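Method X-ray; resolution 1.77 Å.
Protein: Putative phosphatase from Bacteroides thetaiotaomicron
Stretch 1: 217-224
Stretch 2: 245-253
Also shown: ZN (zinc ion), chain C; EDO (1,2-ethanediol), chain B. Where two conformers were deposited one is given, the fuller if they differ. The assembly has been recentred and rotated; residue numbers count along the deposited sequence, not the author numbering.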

# COMPACT_ATOMS: atom_id res chain seq x y z
N GLY A 217 -41.54 9.02 -23.99
CA GLY A 217 -40.47 8.87 -24.97
C GLY A 217 -39.30 9.81 -24.70
O GLY A 217 -38.86 9.92 -23.55
N ASP A 218 -38.86 10.53 -25.74
CA ASP A 218 -37.70 11.43 -25.59
C ASP A 218 -38.08 12.88 -25.18
O ASP A 218 -37.34 13.82 -25.44
N GLU A 219 -39.22 13.04 -24.51
CA GLU A 219 -39.62 14.32 -23.95
C GLU A 219 -39.98 14.07 -22.47
O GLU A 219 -40.76 14.81 -21.85
N SER A 220 -39.41 13.00 -21.91
CA SER A 220 -39.67 12.57 -20.54
C SER A 220 -38.84 13.35 -19.51
O SER A 220 -37.64 13.54 -19.71
N PRO A 221 -39.46 13.79 -18.41
CA PRO A 221 -38.72 14.47 -17.34
C PRO A 221 -37.46 13.75 -16.86
O PRO A 221 -37.43 12.52 -16.78
N SER A 222 -36.43 14.54 -16.59
CA SER A 222 -35.14 14.06 -16.11
C SER A 222 -34.73 14.69 -14.79
O SER A 222 -34.28 13.98 -13.89
N VAL A 223 -34.84 16.02 -14.69
CA VAL A 223 -34.40 16.75 -13.49
C VAL A 223 -35.40 17.83 -13.02
O VAL A 223 -35.89 18.64 -13.82
N TYR A 224 -35.66 17.82 -11.72
CA TYR A 224 -36.51 18.82 -11.08
C TYR A 224 -35.69 19.66 -10.12
O TYR A 224 -34.61 19.24 -9.65
N ALA A 245 -35.80 17.78 -19.41
CA ALA A 245 -36.52 16.59 -19.84
C ALA A 245 -35.93 16.01 -21.12
O ALA A 245 -35.94 16.67 -22.17
N TYR A 246 -35.39 14.79 -21.02
CA TYR A 246 -34.97 14.02 -22.20
C TYR A 246 -35.56 12.62 -22.00
O TYR A 246 -36.62 12.32 -22.56
N LYS A 247 -34.88 11.79 -21.21
CA LYS A 247 -35.35 10.46 -20.81
C LYS A 247 -34.23 9.68 -20.15
O LYS A 247 -33.05 9.96 -20.37
N GLN A 248 -34.61 8.69 -19.35
CA GLN A 248 -33.66 7.74 -18.77
C GLN A 248 -32.45 8.35 -18.06
O GLN A 248 -31.31 7.90 -18.24
N CYS A 249 -32.70 9.39 -17.27
CA CYS A 249 -31.62 10.02 -16.50
C CYS A 249 -31.27 9.14 -15.30
O CYS A 249 -32.16 8.58 -14.66
N ASN A 250 -29.98 9.02 -14.98
CA ASN A 250 -29.53 8.22 -13.85
C ASN A 250 -28.90 9.09 -12.74
O ASN A 250 -28.48 8.56 -11.72
N GLY A 251 -28.79 10.39 -12.97
CA GLY A 251 -28.21 11.28 -11.97
C GLY A 251 -27.87 12.66 -12.52
O GLY A 251 -27.73 12.83 -13.74
N ALA A 252 -27.77 13.62 -11.60
CA ALA A 252 -27.41 15.00 -11.92
C ALA A 252 -26.45 15.52 -10.84
O ALA A 252 -26.69 15.31 -9.65
N THR A 253 -25.39 16.20 -11.25
CA THR A 253 -24.33 16.66 -10.35
C THR A 253 -23.93 18.11 -10.63
O THR A 253 -23.88 18.51 -11.80

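The two stretches meet along a short antiparallel bridge, in which Ser220 pairs with Tyr246 and Pro221 with Ala245, and together they bury 501 Å². Ser222, on the strand of stretch 1, has the largest area covered by the partner stretch (69 Å²), followed by Ala245 (64 Å²) and Asp218 (61 Å²).

Ser222 points its CB toward stretch 2 and adopts the m rotamer, which brings its hydroxyl to the backbone where the opposing strand gives way to loop. Tyr246 N donates to Ser222 OG (3.1 Å, with an angle of 160° at the hydrogen), so a side chain supplies the acceptor for this amide. The neighbouring Ser220 O lies at 2.9 Å from Tyr246 N but at a poor angle, and does not replace it. Ser222 OG donates to water 4 (OG to water O, 2.9 Å), which in turn donates to Lys247 O at 2.9 Å, extending the link into the loop. On its carbon side, Ser222 CB packs 3.7 Å from CB of Cys249, whose side chain is t and also points toward stretch 1. A second water, water 3, joins the backbones near this point, lying 2.8 Å from Pro221 O and accepting from Cys249 N at 3.0 Å.

Beyond Ser222 the contact becomes apolar. Val223, in the t rotamer, places CG2 4.2 Å from CB of Ala252 and 4.4 Å from SG of Cys249. Cys249 SG also accepts a hydrogen bond from Gly251 N (3.6 Å), within its own loop.

Ala245 and Pro221 direct their side chains to one face of the sheet. The strands come close here: CB of Ala245 is 3.7 Å from CA of Pro221 and 3.9 Å from O of Glu219. Ser220 and Tyr246 occupy the other face. Ser220 N donates to Tyr246 O (2.9 Å), while the m rotamer of Ser220 turns OG back to Gly217 O, 2.7 Å away, tying the side chain to its own turn.

At the outer end, Asp218 is p, with its CB pointing sideways, and it touches two long side chains. Asp218 CB lies 4.1 Å from CE1 of Tyr246, a t rotamer, and 4.2 Å from CE of Lys247. Lys247 itself is p at chi1 and extended beyond it, so its aliphatic chain runs past Asp218, with CD 4.0 Å from the Asp218 CA. Lys247 NZ donates to water 2 at 3.0 Å, and this water makes a weak bond to Asp218 OD2 at 3.3 Å. Water 1 bridges the backbones by donating to Asp218 O (2.7 Å) and Ala245 O (2.8 Å).

Glu219 points away from stretch 2 and instead binds the zinc ion through OE1 (2.4 Å) and OE2 (2.5 Å). Asn250 also points away; its ND2 donates to O2 of a 1,2-ethanediol at 3.2 Å.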

# COMPACT_ATOMS: atom_id res chain seq x y z
CB ASP A 218 -36.78 11.37 -26.84
CG ASP A 218 -37.54 11.38 -28.15
OD1 ASP A 218 -38.77 11.59 -28.13
OD2 ASP A 218 -36.91 11.16 -29.21
CB GLU A 219 -40.78 14.97 -24.73
CG GLU A 219 -40.43 15.19 -26.18
CD GLU A 219 -41.45 15.97 -26.97
OE1 GLU A 219 -42.25 16.73 -26.39
OE2 GLU A 219 -41.43 15.84 -28.20
CB SER A 220 -39.36 11.07 -20.39
OG SER A 220 -40.16 10.26 -21.23
CB PRO A 221 -39.76 14.53 -16.21
CG PRO A 221 -41.03 14.77 -16.96
CD PRO A 221 -40.92 13.95 -18.23
CB SER A 222 -34.05 14.35 -17.14
OG SER A 222 -34.30 13.63 -18.32
CB VAL A 223 -33.03 17.46 -13.73
CG1 VAL A 223 -32.47 18.02 -12.41
CG2 VAL A 223 -32.00 16.52 -14.43
CB TYR A 224 -37.66 18.15 -10.32
CG TYR A 224 -38.71 17.49 -11.19
CD1 TYR A 224 -38.52 16.21 -11.69
CD2 TYR A 224 -39.89 18.15 -11.51
CE1 TYR A 224 -39.48 15.60 -12.49
CE2 TYR A 224 -40.85 17.54 -12.33
CZ TYR A 224 -40.64 16.27 -12.81
OH TYR A 224 -41.58 15.66 -13.61
CB ALA A 245 -38.00 16.91 -20.07
CB TYR A 246 -33.45 14.03 -22.42
CG TYR A 246 -33.08 13.27 -23.67
CD1 TYR A 246 -33.40 13.78 -24.93
CD2 TYR A 246 -32.46 12.03 -23.61
CE1 TYR A 246 -33.09 13.09 -26.09
CE2 TYR A 246 -32.14 11.32 -24.78
CZ TYR A 246 -32.47 11.86 -26.01
OH TYR A 246 -32.17 11.18 -27.17
CB LYS A 247 -35.89 9.62 -21.97
CG LYS A 247 -34.88 9.29 -23.06
CD LYS A 247 -35.51 8.40 -24.13
CE LYS A 247 -34.55 8.18 -25.27
NZ LYS A 247 -35.11 7.30 -26.34
CB GLN A 248 -33.20 6.79 -19.88
CG GLN A 248 -34.35 6.04 -20.52
CD GLN A 248 -33.89 5.13 -21.64
OE1 GLN A 248 -33.26 5.57 -22.59
NE2 GLN A 248 -34.20 3.86 -21.51
CB CYS A 249 -32.05 11.41 -16.06
SG CYS A 249 -30.76 12.35 -15.24
CB ASN A 250 -28.50 7.16 -14.28
CG ASN A 250 -28.94 6.38 -15.52
OD1 ASN A 250 -28.15 6.24 -16.47
ND2 ASN A 250 -30.19 5.91 -15.55
CB ALA A 252 -28.65 15.88 -12.02
CB THR A 253 -23.07 15.78 -10.50
OG1 THR A 253 -23.44 14.40 -10.46
CG2 THR A 253 -22.05 16.08 -9.40
ZN ZN C . -42.70 17.96 -28.45
C1 EDO B . -31.83 2.44 -16.52
O1 EDO B . -32.35 2.70 -15.21
C2 EDO B . -32.62 3.23 -17.57
O2 EDO B . -32.24 4.60 -17.56
O HOH W 1 -36.02 16.10 -24.93
O HOH W 2 -34.56 8.82 -28.90
O HOH W 3 -35.40 10.57 -16.76
O HOH W 4 -31.91 12.45 -19.41